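Local coordinates for SPBc2 prophage-derived uncharacterized protein yorR (Bacillus subtilis, PDB 3KB2), which is uncharacterized but binds a phosphorylated guanosine diphosphate and magnesium, and probably belongs with the dTMP kinase-like nucleotide kinases, at residues G149-S153 and D154-K158. Sequence-based numbering, arbitrary orientation.
With G3D (guanosine-3'-monophosphate-5'-diphosphate), chain C.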
ATOM      1  N   GLY A 149      11.881 -10.607 -15.644  1.00 14.60           N
ATOM      2  CA  GLY A 149      13.040 -11.107 -14.942  1.00 15.21           C
ATOM      3  C   GLY A 149      14.111 -11.539 -15.923  1.00 17.10           C
ATOM      4  O   GLY A 149      15.273 -11.682 -15.546  1.00 20.46           O
ATOM      5  N   GLN A 150      13.726 -11.731 -17.185  1.00 21.39           N
ATOM      6  CA  GLN A 150      14.659 -12.159 -18.222  1.00 18.69           C
ATOM      7  C   GLN A 150      14.551 -11.341 -19.503  1.00 26.73           C
ATOM      8  O   GLN A 150      15.306 -11.549 -20.450  1.00 22.06           O
ATOM      9  CB  GLN A 150      14.424 -13.627 -18.537  1.00 25.32           C
ATOM     10  CG  GLN A 150      14.269 -14.464 -17.284  1.00 38.52           C
ATOM     11  CD  GLN A 150      14.450 -15.945 -17.536  1.00 55.31           C
ATOM     12  OE1 GLN A 150      13.805 -16.527 -18.417  1.00 55.21           O
ATOM     13  NE2 GLN A 150      15.326 -16.572 -16.753  1.00 56.79           N
ATOM     14  N   TRP A 151      13.603 -10.410 -19.525  1.00 21.46           N
ATOM     15  CA  TRP A 151      13.382  -9.548 -20.676  1.00 14.77           C
ATOM     16  C   TRP A 151      13.486  -8.090 -20.247  1.00 13.38           C
ATOM     17  O   TRP A 151      12.808  -7.676 -19.306  1.00  9.54           O
ATOM     18  CB  TRP A 151      11.995  -9.811 -21.236  1.00 25.72           C
ATOM     19  CG  TRP A 151      11.992 -10.574 -22.485  1.00 21.71           C
ATOM     20  CD1 TRP A 151      12.108 -10.075 -23.748  1.00 24.52           C
ATOM     21  CD2 TRP A 151      11.882 -11.990 -22.618  1.00 24.92           C
ATOM     22  NE1 TRP A 151      12.074 -11.094 -24.667  1.00 31.32           N
ATOM     23  CE2 TRP A 151      11.936 -12.282 -23.999  1.00 22.65           C
ATOM     24  CE3 TRP A 151      11.739 -13.042 -21.708  1.00 18.39           C
ATOM     25  CZ2 TRP A 151      11.860 -13.584 -24.493  1.00 33.09           C
ATOM     26  CZ3 TRP A 151      11.663 -14.345 -22.197  1.00 36.38           C
ATOM     27  CH2 TRP A 151      11.722 -14.602 -23.582  1.00 33.98           C
ATOM     28  N   SER A 152      14.317  -7.306 -20.933  1.00 12.92           N
ATOM     29  CA  SER A 152      14.488  -5.880 -20.588  1.00 19.39           C
ATOM     30  C   SER A 152      13.397  -5.009 -21.220  1.00 12.67           C
ATOM     31  O   SER A 152      12.770  -5.414 -22.193  1.00 16.09           O
ATOM     32  CB  SER A 152      15.852  -5.381 -21.066  1.00 18.09           C
ATOM     33  OG  SER A 152      15.866  -5.245 -22.475  1.00 14.14           O
ATOM     34  N   SER A 153      13.178  -3.808 -20.688  1.00 21.28           N
ATOM     35  CA  SER A 153      12.143  -2.935 -21.241  1.00 15.22           C
ATOM     36  C   SER A 153      12.415  -2.591 -22.704  1.00 19.20           C
ATOM     37  O   SER A 153      11.488  -2.326 -23.461  1.00 17.45           O
ATOM     38  CB  SER A 153      11.984  -1.653 -20.407  1.00  9.22           C
ATOM     39  OG  SER A 153      13.205  -0.964 -20.234  1.00 19.68           O
ATOM     40  N   ASP A 154      13.682  -2.590 -23.106  1.00 16.97           N
ATOM     41  CA  ASP A 154      14.008  -2.312 -24.500  1.00 14.93           C
ATOM     42  C   ASP A 154      13.508  -3.461 -25.364  1.00 11.76           C
ATOM     43  O   ASP A 154      12.799  -3.253 -26.343  1.00 19.90           O
ATOM     44  CB  ASP A 154      15.518  -2.179 -24.698  1.00 26.34           C
ATOM     45  CG  ASP A 154      16.002  -0.755 -24.564  1.00 25.40           C
ATOM     46  OD1 ASP A 154      17.196  -0.505 -24.837  1.00 33.18           O
ATOM     47  OD2 ASP A 154      15.189   0.110 -24.185  1.00 36.32           O
ATOM     48  N   GLU A 155      13.895  -4.675 -24.995  1.00 10.72           N
ATOM     49  CA  GLU A 155      13.503  -5.867 -25.728  1.00 12.51           C
ATOM     50  C   GLU A 155      11.987  -6.025 -25.783  1.00 19.31           C
ATOM     51  O   GLU A 155      11.438  -6.448 -26.803  1.00 12.72           O
ATOM     52  CB  GLU A 155      14.149  -7.109 -25.096  1.00 19.39           C
ATOM     53  CG  GLU A 155      15.646  -7.251 -25.403  1.00 27.35           C
ATOM     54  CD  GLU A 155      16.358  -8.278 -24.520  1.00 37.13           C
ATOM     55  OE1 GLU A 155      17.527  -8.607 -24.825  1.00 36.91           O
ATOM     56  OE2 GLU A 155      15.762  -8.744 -23.523  1.00 26.04           O
ATOM     57  N   ILE A 156      11.312  -5.675 -24.694  1.00 16.90           N
ATOM     58  CA  ILE A 156       9.864  -5.779 -24.653  1.00 16.46           C
ATOM     59  C   ILE A 156       9.237  -4.750 -25.603  1.00 18.25           C
ATOM     60  O   ILE A 156       8.435  -5.110 -26.470  1.00 19.09           O
ATOM     61  CB  ILE A 156       9.362  -5.638 -23.185  1.00 17.78           C
ATOM     62  CG1 ILE A 156       9.722  -6.926 -22.429  1.00  7.15           C
ATOM     63  CG2 ILE A 156       7.844  -5.397 -23.129  1.00  5.51           C
ATOM     64  CD1 ILE A 156       9.372  -6.923 -20.963  1.00  1.00           C
ATOM     65  N   ALA A 157       9.627  -3.486 -25.471  1.00 17.18           N
ATOM     66  CA  ALA A 157       9.094  -2.449 -26.346  1.00 12.37           C
ATOM     67  C   ALA A 157       9.322  -2.815 -27.817  1.00 12.57           C
ATOM     68  O   ALA A 157       8.433  -2.638 -28.649  1.00 14.23           O
ATOM     69  CB  ALA A 157       9.731  -1.110 -26.024  1.00 12.58           C
ATOM     70  N   LYS A 158      10.502  -3.333 -28.138  1.00 14.06           N
ATOM     71  CA  LYS A 158      10.797  -3.738 -29.509  1.00 11.58           C
ATOM     72  C   LYS A 158       9.813  -4.823 -29.952  1.00 14.56           C
ATOM     73  O   LYS A 158       9.287  -4.761 -31.060  1.00 14.73           O
ATOM     74  CB  LYS A 158      12.243  -4.236 -29.598  1.00 24.91           C
ATOM     75  CG  LYS A 158      12.597  -4.984 -30.872  1.00 41.98           C
ATOM     76  CD  LYS A 158      14.084  -5.368 -30.873  1.00 50.99           C
ATOM     77  CE  LYS A 158      14.479  -6.061 -32.172  1.00 43.89           C
ATOM     78  NZ  LYS A 158      14.142  -5.208 -33.356  1.00 50.22           N
TER
HETATM   79  PB  G3D C 180       6.403  -0.219 -12.908  1.00 19.03           P
HETATM   80  O1B G3D C 180       5.948  -0.274 -11.448  1.00 17.86           O
HETATM   81  O2B G3D C 180       5.983  -1.317 -13.784  1.00 17.73           O
HETATM   82  O3B G3D C 180       5.902   1.223 -13.547  1.00 19.49           O
HETATM   83  PA  G3D C 180       8.842   0.941 -13.873  1.00 20.34           P
HETATM   84  O3A G3D C 180       7.950  -0.057 -12.983  1.00 26.80           O
HETATM   85  O1A G3D C 180       8.600   0.770 -15.297  1.00 25.79           O
HETATM   86  O2A G3D C 180       8.672   2.338 -13.255  1.00 26.59           O
HETATM   87  O5' G3D C 180      10.363   0.330 -13.605  1.00 20.31           O
HETATM   88  C5' G3D C 180      10.549   0.018 -12.163  1.00 14.94           C
HETATM   89  C4' G3D C 180      12.152   0.119 -12.171  1.00 22.60           C
HETATM   90  O4' G3D C 180      12.830  -0.886 -12.943  1.00 14.77           O
HETATM   91  C3' G3D C 180      12.775   1.357 -12.552  1.00 20.17           C
HETATM   92  O3' G3D C 180      13.811   1.732 -11.681  1.00 26.36           O
HETATM   93  C2' G3D C 180      13.182   1.298 -14.054  1.00 17.00           C
HETATM   94  O2' G3D C 180      14.230   2.046 -14.328  1.00 28.27           O
HETATM   95  C1' G3D C 180      13.761  -0.306 -13.864  1.00 18.35           C
HETATM   96  N9  G3D C 180      13.919  -0.887 -15.249  1.00 22.48           N
HETATM   97  C8  G3D C 180      13.186  -0.462 -16.347  1.00 18.14           C
HETATM   98  N7  G3D C 180      13.720  -1.302 -17.262  1.00 10.30           N
HETATM   99  C5  G3D C 180      14.796  -2.076 -16.824  1.00 15.39           C
HETATM  100  C6  G3D C 180      15.474  -2.908 -17.481  1.00  6.77           C
HETATM  101  O6  G3D C 180      15.534  -3.411 -18.645  1.00 18.16           O
HETATM  102  N1  G3D C 180      16.450  -3.609 -16.578  1.00 15.08           N
HETATM  103  C2  G3D C 180      16.435  -3.216 -15.355  1.00 13.16           C
HETATM  104  N2  G3D C 180      17.361  -3.981 -14.460  1.00 20.90           N
HETATM  105  N3  G3D C 180      15.661  -2.405 -14.652  1.00 19.16           N
HETATM  106  C4  G3D C 180      14.868  -1.813 -15.542  1.00 12.83           C
HETATM  107  P1  G3D C 180      13.944   2.909 -11.020  1.00 43.69           P
HETATM  108  O4P G3D C 180      14.736   3.840 -11.764  1.00 43.70           O
HETATM  109  O5P G3D C 180      14.789   2.443  -9.733  1.00 48.41           O
HETATM  110  O6P G3D C 180      12.727   3.491 -10.297  1.00 34.14           O
HETATM  111  O   HOH W   1      15.900  -1.755 -21.402  1.00 10.75           O
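The W151 ring is met obliquely by E155 CB and I156 CG1. W151 CD1 lies 3.8 Å from E155 CB. The indole and the E155 carboxylate are turned 71° apart, and the two side chains cross at about a right angle. W151 CB also packs on I156 CG1, at 3.9 Å. E155 CG sits beside its own backbone N (chi1 -75°), and the extended chain beyond it carries the carboxylate back to the loop. There E155 OE2 accepts from S152 N at 3.3 Å, from above the carboxylate plane. In return, S152 OG accepts from E155 N at 3.2 Å in a nearly straight bond. S152 is the N-cap, and the pair forms a capping box. The first turn then continues with I156 N bonded to S152 O and A157 N to S153 O. The guanine of the bound G3D is held at the same helix start. S153 N donates to O6 of the ligand G3D at 3.1 Å, and S153 OG lies 3.0 Å from N7. A water bridges O6, S153 OG and D154 N. The contact joins the loop after strand 143-147, an outermost strand of the parallel sheet within this chain, to the start of helix 153-166. W151 stacks edge-to-face with W146 of that strand, while S153 and A157 pack on helix 14-25.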